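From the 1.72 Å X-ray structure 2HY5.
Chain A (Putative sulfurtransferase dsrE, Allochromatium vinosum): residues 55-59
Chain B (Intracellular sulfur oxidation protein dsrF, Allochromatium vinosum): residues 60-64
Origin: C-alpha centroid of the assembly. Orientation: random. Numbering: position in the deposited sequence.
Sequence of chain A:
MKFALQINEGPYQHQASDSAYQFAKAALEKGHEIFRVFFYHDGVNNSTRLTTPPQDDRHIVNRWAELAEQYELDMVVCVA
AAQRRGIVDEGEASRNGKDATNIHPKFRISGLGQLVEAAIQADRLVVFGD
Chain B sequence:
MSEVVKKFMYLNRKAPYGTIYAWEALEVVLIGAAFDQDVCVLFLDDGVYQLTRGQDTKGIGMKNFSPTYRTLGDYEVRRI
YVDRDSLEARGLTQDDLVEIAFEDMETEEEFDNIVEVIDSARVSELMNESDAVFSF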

ATOM      1  N   GLN A  55       9.443 -19.753 -12.236  1.00 20.23           N
ATOM      2  CA  GLN A  55      10.214 -20.843 -11.649  1.00 23.03           C
ATOM      3  C   GLN A  55      11.573 -20.454 -11.066  1.00 23.54           C
ATOM      4  O   GLN A  55      12.119 -21.172 -10.229  1.00 23.76           O
ATOM      5  CB  GLN A  55      10.392 -21.951 -12.688  1.00 56.84           C
ATOM      6  CG  GLN A  55       9.115 -22.722 -12.972  1.00 60.80           C
ATOM      7  CD  GLN A  55       9.078 -23.303 -14.371  1.00 63.28           C
ATOM      8  OE1 GLN A  55      10.020 -23.962 -14.807  1.00 65.66           O
ATOM      9  NE2 GLN A  55       7.982 -23.063 -15.080  1.00 65.31           N
ATOM     10  N   ASP A  56      12.117 -19.320 -11.495  1.00 25.51           N
ATOM     11  CA  ASP A  56      13.416 -18.886 -10.992  1.00 26.92           C
ATOM     12  C   ASP A  56      13.321 -18.021  -9.735  1.00 26.03           C
ATOM     13  O   ASP A  56      14.306 -17.406  -9.321  1.00 26.44           O
ATOM     14  CB  ASP A  56      14.185 -18.134 -12.080  1.00 48.12           C
ATOM     15  CG  ASP A  56      13.433 -16.930 -12.602  1.00 51.52           C
ATOM     16  OD1 ASP A  56      13.989 -16.216 -13.464  1.00 53.46           O
ATOM     17  OD2 ASP A  56      12.292 -16.697 -12.155  1.00 52.43           O
ATOM     18  N   ASP A  57      12.139 -17.971  -9.129  1.00 21.68           N
ATOM     19  CA  ASP A  57      11.945 -17.193  -7.911  1.00 19.74           C
ATOM     20  C   ASP A  57      11.086 -18.006  -6.946  1.00 17.87           C
ATOM     21  O   ASP A  57      10.506 -19.022  -7.329  1.00 15.50           O
ATOM     22  CB  ASP A  57      11.278 -15.853  -8.227  1.00 24.28           C
ATOM     23  CG  ASP A  57      11.443 -14.841  -7.105  1.00 25.85           C
ATOM     24  OD1 ASP A  57      11.007 -13.685  -7.278  1.00 27.99           O
ATOM     25  OD2 ASP A  57      12.012 -15.197  -6.050  1.00 27.78           O
ATOM     26  N   ARG A  58      10.998 -17.559  -5.700  1.00 16.11           N
ATOM     27  CA  ARG A  58      10.239 -18.301  -4.706  1.00 13.89           C
ATOM     28  C   ARG A  58       8.741 -18.403  -4.973  1.00 12.44           C
ATOM     29  O   ARG A  58       8.123 -17.508  -5.555  1.00 12.72           O
ATOM     30  CB  ARG A  58      10.482 -17.722  -3.302  1.00 15.42           C
ATOM     31  CG  ARG A  58       9.598 -16.544  -2.893  1.00 16.21           C
ATOM     32  CD  ARG A  58       9.903 -15.274  -3.662  1.00 15.36           C
ATOM     33  NE  ARG A  58       9.185 -14.128  -3.110  1.00 14.55           N
ATOM     34  CZ  ARG A  58       9.031 -12.964  -3.737  1.00 13.39           C
ATOM     35  NH1 ARG A  58       9.544 -12.787  -4.947  1.00 13.11           N
ATOM     36  NH2 ARG A  58       8.361 -11.979  -3.153  1.00 12.96           N
ATOM     37  N   HIS A  59       8.180 -19.526  -4.540  1.00 10.11           N
ATOM     38  CA  HIS A  59       6.761 -19.818  -4.672  1.00  8.95           C
ATOM     39  C   HIS A  59       6.232 -19.603  -3.258  1.00  8.19           C
ATOM     40  O   HIS A  59       6.283 -20.496  -2.420  1.00  9.59           O
ATOM     41  CB  HIS A  59       6.565 -21.278  -5.102  1.00 12.20           C
ATOM     42  CG  HIS A  59       5.181 -21.590  -5.578  1.00 12.77           C
ATOM     43  ND1 HIS A  59       4.056 -21.356  -4.818  1.00 12.27           N
ATOM     44  CD2 HIS A  59       4.741 -22.132  -6.740  1.00 15.91           C
ATOM     45  CE1 HIS A  59       2.984 -21.739  -5.488  1.00 14.89           C
ATOM     46  NE2 HIS A  59       3.374 -22.214  -6.659  1.00 16.35           N
TER
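Chain B, residues 60-64: IGMKN

Residues 60-64 of chain B form no regular helix or strand, and neither does the stretch of chain A against which they lie, so the two meet as irregular segments without a ladder of backbone hydrogen bonds. The backbones come nearest at D57(A) and K63(B), whose CA atoms are 5.3 Å apart. The chains run in roughly opposite senses past this point: K63(B) reaches back to D56(A), whereas M62(B) and G61(B) lie against R58(A). I60(B) and N64(B), at the two ends of the chain B stretch, make no contact with the chain A residues.

G61(B) has phi/psi of 67/27, a left-handed conformation that by itself favours glycine. M62(B) and K63(B) then adopt extended conformations, at -122/154 and -73/140, and carry the backbone past the carboxylate of D57(A). The main-chain N of K63(B) donates a hydrogen bond to OD2 of D57(A) over 3.1 Å, with an angle of 142° at the hydrogen. A short acidic side chain suits this place because its two oxygens can serve several donors at once. OD2 of D57(A) also accepts from the main-chain N of R58(A) at 2.6 Å, so one oxygen ties together amides from both chains. The other, OD1 of D57(A), receives NH1 of R58(A) at 2.9 Å in a salt bridge within chain A.

The ammonium group of K63(B) is satisfied differently. The CA-to-CB bond of K63(B) points toward chain A, and all four chi angles are t, so the side chain is fully extended and NZ reaches OD1 of D56(A) at 2.6 Å, in a hydrogen bond that is also a salt bridge. Lysine suits this exposed position, since its long aliphatic stem carries the charge out to the acid; on the way, CB of K63(B) passes 3.6 Å from CG of D57(A).

R58(A) is buried, and its guanidinium is well provided for: NH1 is paired with D57(A), while NE and NH2 are hydrogen-bonded elsewhere in the structure. M62(B) adds packing, not an acceptor, to this arrangement. CG of M62(B) lies over one face of the guanidinium, and CE of M62(B) approaches NH1 of R58(A) to 3.1 Å, a tight contact but not a hydrogen bond. The unbranched, flexible methionine can follow the flat group in this way. Nearby, CB of R58(A) packs 3.8 Å from the carbonyl O of G61(B). Altogether the two stretches bury 287 Å², with polar pairing and close packing side by side.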

ATOM      1  N   ILE B  60      17.170 -12.521   1.842  1.00  9.77           N
ATOM      2  CA  ILE B  60      15.727 -12.330   1.954  1.00 10.54           C
ATOM      3  C   ILE B  60      14.905 -13.349   1.177  1.00 10.88           C
ATOM      4  O   ILE B  60      13.681 -13.247   1.122  1.00 11.55           O
ATOM      5  CB  ILE B  60      15.295 -10.903   1.518  1.00 12.80           C
ATOM      6  CG1 ILE B  60      15.708 -10.635   0.074  1.00 13.63           C
ATOM      7  CG2 ILE B  60      15.899  -9.868   2.450  1.00 11.51           C
ATOM      8  CD1 ILE B  60      15.126  -9.356  -0.492  1.00 15.80           C
ATOM      9  N   GLY B  61      15.581 -14.325   0.579  1.00 13.17           N
ATOM     10  CA  GLY B  61      14.895 -15.369  -0.161  1.00 16.84           C
ATOM     11  C   GLY B  61      14.179 -14.958  -1.435  1.00 18.20           C
ATOM     12  O   GLY B  61      13.217 -15.610  -1.838  1.00 18.86           O
ATOM     13  N   MET B  62      14.641 -13.886  -2.071  1.00 15.75           N
ATOM     14  CA  MET B  62      14.037 -13.402  -3.313  1.00 18.10           C
ATOM     15  C   MET B  62      15.060 -13.358  -4.433  1.00 17.32           C
ATOM     16  O   MET B  62      16.253 -13.218  -4.185  1.00 18.63           O
ATOM     17  CB  MET B  62      13.499 -11.984  -3.149  1.00 21.40           C
ATOM     18  CG  MET B  62      12.266 -11.833  -2.312  1.00 24.21           C
ATOM     19  SD  MET B  62      11.760 -10.111  -2.416  1.00 21.10           S
ATOM     20  CE  MET B  62      10.852 -10.114  -3.952  1.00 28.18           C
ATOM     21  N   LYS B  63      14.587 -13.457  -5.670  1.00 20.11           N
ATOM     22  CA  LYS B  63      15.484 -13.391  -6.813  1.00 19.46           C
ATOM     23  C   LYS B  63      15.933 -11.946  -6.975  1.00 18.72           C
ATOM     24  O   LYS B  63      15.145 -11.014  -6.803  1.00 18.18           O
ATOM     25  CB  LYS B  63      14.778 -13.845  -8.089  1.00 25.39           C
ATOM     26  CG  LYS B  63      15.648 -13.725  -9.332  1.00 28.06           C
ATOM     27  CD  LYS B  63      14.842 -13.959 -10.596  1.00 30.87           C
ATOM     28  CE  LYS B  63      15.678 -13.711 -11.839  1.00 33.51           C
ATOM     29  NZ  LYS B  63      14.847 -13.743 -13.076  1.00 34.78           N
ATOM     30  N   ASN B  64      17.209 -11.773  -7.291  1.00 15.30           N
ATOM     31  CA  ASN B  64      17.794 -10.457  -7.494  1.00 14.21           C
ATOM     32  C   ASN B  64      17.485 -10.061  -8.939  1.00 13.38           C
ATOM     33  O   ASN B  64      18.038 -10.642  -9.869  1.00 11.17           O
ATOM     34  CB  ASN B  64      19.305 -10.559  -7.254  1.00 15.79           C
ATOM     35  CG  ASN B  64      20.021  -9.230  -7.365  1.00 16.96           C
ATOM     36  OD1 ASN B  64      21.178  -9.112  -6.958  1.00 20.23           O
ATOM     37  ND2 ASN B  64      19.354  -8.229  -7.922  1.00 12.58           N
TER